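Local coordinates for protein glycoside hydrolase family 31 (Kribbella flavida DSM 17836, PDB 5X3I) that hydrolyses the alpha-1,3-glucosidic linkages of cyclobis-(1-6)-alpha-nigerosyl, a cyclic tetrasaccharide derived from starch, to release isomaltose inside the cell, at residues A[226-240]-A[274-288]. The protein carries 1 engineered substitution. Sequence-based numbering, arbitrary orientation.
Sequences FAHVVGADGNGWGFH and EGDPATVLTGFLDEV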
# COMPACT_ATOMS: atom_id res chain seq x y z
N PHE A 226 14.88 -0.57 -1.77
CA PHE A 226 15.57 -1.64 -2.47
C PHE A 226 15.29 -1.52 -3.94
O PHE A 226 14.20 -1.15 -4.33
CB PHE A 226 15.14 -3.03 -1.95
CG PHE A 226 15.38 -4.15 -2.94
CD1 PHE A 226 16.58 -4.84 -2.94
CD2 PHE A 226 14.43 -4.48 -3.89
CE1 PHE A 226 16.82 -5.85 -3.85
CE2 PHE A 226 14.67 -5.50 -4.81
CZ PHE A 226 15.87 -6.18 -4.79
N ALA A 227 16.28 -1.84 -4.77
CA ALA A 227 16.07 -1.84 -6.22
C ALA A 227 17.08 -2.69 -6.96
O ALA A 227 18.18 -2.92 -6.47
CB ALA A 227 16.11 -0.42 -6.76
N HIS A 228 16.71 -3.11 -8.16
CA HIS A 228 17.63 -3.76 -9.07
C HIS A 228 18.39 -2.68 -9.84
O HIS A 228 17.81 -1.69 -10.26
CB HIS A 228 16.89 -4.66 -10.07
CG HIS A 228 16.25 -5.87 -9.45
ND1 HIS A 228 16.85 -7.11 -9.43
CD2 HIS A 228 15.05 -6.02 -8.83
CE1 HIS A 228 16.06 -7.97 -8.82
NE2 HIS A 228 14.96 -7.33 -8.45
N VAL A 229 19.69 -2.87 -10.03
CA VAL A 229 20.40 -2.11 -11.04
C VAL A 229 20.76 -3.09 -12.14
O VAL A 229 21.67 -3.90 -11.99
CB VAL A 229 21.66 -1.42 -10.48
CG1 VAL A 229 22.23 -0.45 -11.52
CG2 VAL A 229 21.34 -0.69 -9.19
N VAL A 230 20.07 -2.99 -13.25
CA VAL A 230 20.11 -4.04 -14.26
C VAL A 230 20.39 -3.42 -15.60
O VAL A 230 19.73 -2.46 -16.00
CB VAL A 230 18.78 -4.84 -14.29
CG1 VAL A 230 17.60 -3.92 -14.14
CG2 VAL A 230 18.66 -5.64 -15.57
N GLY A 231 21.34 -3.99 -16.33
CA GLY A 231 21.93 -3.27 -17.44
C GLY A 231 22.32 -4.13 -18.61
O GLY A 231 22.31 -5.36 -18.54
N ALA A 232 22.68 -3.46 -19.70
CA ALA A 232 22.81 -4.08 -21.01
C ALA A 232 23.83 -5.21 -21.08
O ALA A 232 23.56 -6.26 -21.68
CB ALA A 232 23.15 -3.02 -22.04
N ASP A 233 25.00 -5.01 -20.49
CA ASP A 233 26.12 -5.91 -20.70
C ASP A 233 26.61 -6.56 -19.41
O ASP A 233 26.44 -7.77 -19.21
CB ASP A 233 27.28 -5.17 -21.37
CG ASP A 233 26.82 -4.25 -22.48
OD1 ASP A 233 25.90 -4.62 -23.23
OD2 ASP A 233 27.38 -3.13 -22.58
N GLY A 234 27.23 -5.76 -18.55
CA GLY A 234 27.85 -6.25 -17.34
C GLY A 234 26.90 -6.98 -16.41
O GLY A 234 25.69 -6.80 -16.49
N ASN A 235 27.45 -7.82 -15.54
CA ASN A 235 26.66 -8.48 -14.51
C ASN A 235 25.89 -7.47 -13.67
O ASN A 235 26.45 -6.49 -13.18
CB ASN A 235 27.56 -9.32 -13.61
CG ASN A 235 28.21 -10.49 -14.33
OD1 ASN A 235 27.69 -10.99 -15.33
ND2 ASN A 235 29.35 -10.94 -13.83
N GLY A 236 24.59 -7.70 -13.52
CA GLY A 236 23.73 -6.79 -12.79
C GLY A 236 23.92 -6.90 -11.29
O GLY A 236 24.69 -7.73 -10.81
N TRP A 237 23.21 -6.06 -10.55
CA TRP A 237 23.31 -6.05 -9.10
C TRP A 237 22.09 -5.37 -8.49
O TRP A 237 21.18 -4.95 -9.20
CB TRP A 237 24.61 -5.36 -8.64
CG TRP A 237 24.80 -3.96 -9.16
CD1 TRP A 237 25.12 -3.59 -10.43
CD2 TRP A 237 24.71 -2.74 -8.40
NE1 TRP A 237 25.21 -2.22 -10.52
CE2 TRP A 237 24.97 -1.68 -9.29
CE3 TRP A 237 24.42 -2.45 -7.06
CZ2 TRP A 237 24.95 -0.35 -8.88
CZ3 TRP A 237 24.40 -1.13 -6.66
CH2 TRP A 237 24.66 -0.09 -7.57
N GLY A 238 22.08 -5.27 -7.17
CA GLY A 238 21.02 -4.58 -6.47
C GLY A 238 21.46 -4.15 -5.09
O GLY A 238 22.45 -4.63 -4.57
N PHE A 239 20.69 -3.25 -4.49
CA PHE A 239 21.03 -2.72 -3.18
C PHE A 239 19.81 -2.65 -2.27
O PHE A 239 18.69 -2.48 -2.73
CB PHE A 239 21.64 -1.32 -3.30
CG PHE A 239 20.67 -0.28 -3.79
CD1 PHE A 239 19.94 0.49 -2.90
CD2 PHE A 239 20.47 -0.09 -5.14
CE1 PHE A 239 19.05 1.43 -3.34
CE2 PHE A 239 19.57 0.85 -5.60
CZ PHE A 239 18.86 1.61 -4.69
N HIS A 240 20.05 -2.76 -0.97
CA HIS A 240 19.04 -2.53 0.03
C HIS A 240 19.62 -1.62 1.11
O HIS A 240 20.58 -1.98 1.77
CB HIS A 240 18.57 -3.85 0.64
CG HIS A 240 17.73 -3.70 1.87
ND1 HIS A 240 17.78 -4.60 2.91
CD2 HIS A 240 16.81 -2.77 2.22
CE1 HIS A 240 16.94 -4.22 3.85
NE2 HIS A 240 16.33 -3.12 3.45
N GLU A 274 24.81 -9.30 -5.74
CA GLU A 274 25.34 -9.47 -7.09
C GLU A 274 24.81 -10.72 -7.77
O GLU A 274 24.63 -11.75 -7.13
CB GLU A 274 26.87 -9.52 -7.04
CG GLU A 274 27.47 -8.46 -6.13
CD GLU A 274 28.64 -7.74 -6.75
OE1 GLU A 274 28.75 -6.51 -6.57
OE2 GLU A 274 29.45 -8.41 -7.42
N GLY A 275 24.51 -10.62 -9.06
CA GLY A 275 24.10 -11.78 -9.84
C GLY A 275 23.12 -11.39 -10.91
O GLY A 275 22.95 -10.21 -11.21
N ASP A 276 22.44 -12.38 -11.49
CA ASP A 276 21.31 -12.10 -12.37
C ASP A 276 20.16 -11.62 -11.48
O ASP A 276 20.24 -11.77 -10.26
CB ASP A 276 20.92 -13.34 -13.20
CG ASP A 276 20.59 -14.56 -12.37
OD1 ASP A 276 20.24 -14.45 -11.18
OD2 ASP A 276 20.66 -15.67 -12.93
N PRO A 277 19.12 -11.00 -12.07
CA PRO A 277 18.10 -10.37 -11.23
C PRO A 277 17.46 -11.30 -10.19
O PRO A 277 17.19 -10.86 -9.08
CB PRO A 277 17.06 -9.89 -12.25
CG PRO A 277 17.84 -9.66 -13.47
CD PRO A 277 18.87 -10.74 -13.50
N ALA A 278 17.25 -12.57 -10.54
CA ALA A 278 16.67 -13.51 -9.59
C ALA A 278 17.60 -13.74 -8.40
O ALA A 278 17.16 -13.79 -7.26
CB ALA A 278 16.35 -14.84 -10.28
N THR A 279 18.90 -13.88 -8.67
CA THR A 279 19.87 -14.08 -7.61
C THR A 279 20.01 -12.83 -6.73
O THR A 279 20.19 -12.93 -5.53
CB THR A 279 21.25 -14.47 -8.18
OG1 THR A 279 21.12 -15.67 -8.95
CG2 THR A 279 22.25 -14.70 -7.06
N VAL A 280 19.90 -11.66 -7.34
CA VAL A 280 19.86 -10.42 -6.57
C VAL A 280 18.65 -10.43 -5.64
O VAL A 280 18.77 -10.15 -4.45
CB VAL A 280 19.80 -9.19 -7.49
CG1 VAL A 280 19.40 -7.95 -6.70
CG2 VAL A 280 21.16 -8.97 -8.16
N LEU A 281 17.49 -10.79 -6.17
CA LEU A 281 16.28 -10.84 -5.36
C LEU A 281 16.42 -11.86 -4.23
O LEU A 281 16.00 -11.61 -3.10
CB LEU A 281 15.07 -11.15 -6.23
CG LEU A 281 13.69 -11.07 -5.56
CD1 LEU A 281 13.56 -9.80 -4.71
CD2 LEU A 281 12.61 -11.12 -6.62
N THR A 282 17.06 -13.00 -4.51
CA THR A 282 17.24 -14.04 -3.51
C THR A 282 18.03 -13.50 -2.32
O THR A 282 17.69 -13.77 -1.17
CB THR A 282 17.97 -15.26 -4.09
OG1 THR A 282 17.19 -15.84 -5.14
CG2 THR A 282 18.23 -16.30 -3.02
N GLY A 283 19.08 -12.75 -2.60
CA GLY A 283 19.86 -12.14 -1.54
C GLY A 283 19.03 -11.21 -0.67
O GLY A 283 19.10 -11.27 0.55
N PHE A 284 18.24 -10.35 -1.30
CA PHE A 284 17.32 -9.46 -0.59
C PHE A 284 16.35 -10.28 0.28
O PHE A 284 16.23 -10.04 1.47
CB PHE A 284 16.55 -8.59 -1.60
CG PHE A 284 15.63 -7.56 -0.97
CD1 PHE A 284 16.07 -6.76 0.07
CD2 PHE A 284 14.35 -7.39 -1.45
CE1 PHE A 284 15.23 -5.81 0.62
CE2 PHE A 284 13.51 -6.45 -0.90
CZ PHE A 284 13.95 -5.65 0.13
N LEU A 285 15.67 -11.26 -0.32
CA LEU A 285 14.62 -11.98 0.40
C LEU A 285 15.18 -12.89 1.49
O LEU A 285 14.57 -13.05 2.53
CB LEU A 285 13.75 -12.77 -0.59
CG LEU A 285 13.03 -11.97 -1.68
CD1 LEU A 285 11.98 -12.81 -2.42
CD2 LEU A 285 12.41 -10.69 -1.12
N ASP A 286 16.36 -13.47 1.25
CA ASP A 286 17.06 -14.22 2.30
C ASP A 286 17.26 -13.36 3.53
O ASP A 286 17.22 -13.84 4.66
CB ASP A 286 18.42 -14.73 1.82
CG ASP A 286 18.33 -16.05 1.08
OD1 ASP A 286 17.23 -16.62 1.03
OD2 ASP A 286 19.37 -16.52 0.56
N GLU A 287 17.52 -12.08 3.29
CA GLU A 287 17.71 -11.13 4.37
C GLU A 287 16.40 -10.64 5.01
O GLU A 287 16.29 -10.60 6.22
CB GLU A 287 18.52 -9.94 3.84
CG GLU A 287 18.85 -8.87 4.86
CD GLU A 287 19.63 -7.71 4.26
OE1 GLU A 287 19.35 -6.56 4.64
OE2 GLU A 287 20.51 -7.94 3.39
N VAL A 288 15.45 -10.19 4.19
CA VAL A 288 14.25 -9.56 4.76
C VAL A 288 12.97 -10.41 4.83
O VAL A 288 11.98 -9.98 5.42
CB VAL A 288 13.95 -8.27 4.01
CG1 VAL A 288 15.23 -7.42 3.95
CG2 VAL A 288 13.44 -8.57 2.61
O HOH W 1 23.55 -10.55 -14.27
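Phe-226 and Phe-284 lie face on face in an offset stack. Their centroids are 3.8 Å apart and the planes are tilted by only 4°. CD1 of Phe-226 sits over the middle of the Phe-284 ring, and CB of Phe-226 adds a CH-pi contact to the same face. The opposite face of Phe-284 is closed by CG2 of Val-288, from the next turn of helix 277-288. Phe-284 reaches down to the sheet because its CG is anti to the backbone N (chi1 -176°). Its edge also meets His-240, where CE1 of Phe-284 lies 3.5 Å from CG of His-240, over that ring's face. At the edge of the His-240 ring, ND1 makes a weak, bent hydrogen bond to OE1 of Glu-287 (3.0 Å). Glu-287 is itself held by Arg-242 and Tyr-273. An alanine in place of Phe-226 would probably leave one face of Phe-284 without its stacking partner and its ring freer to turn.

Toward the start of the helix, Val-280 takes over. Its CG1 is 3.7 Å from CA of Gly-238, where a side chain on the glycine would clash. His-228 brings CE1 to 3.1 Å from O of Pro-277, in the plane of the ring, while its NE2 bonds to Ser-556. At the strand end, Gly-275 N donates weakly to O of Gly-236.

The helix thus packs on hairpin strands 226-230 and 237-240 of the mutarotase-like domain, away from the active site. The join is mainly aromatic and apolar. The direct polar links across it, near both ends of the helix, are weak, so the packing of the rings probably does most of the holding.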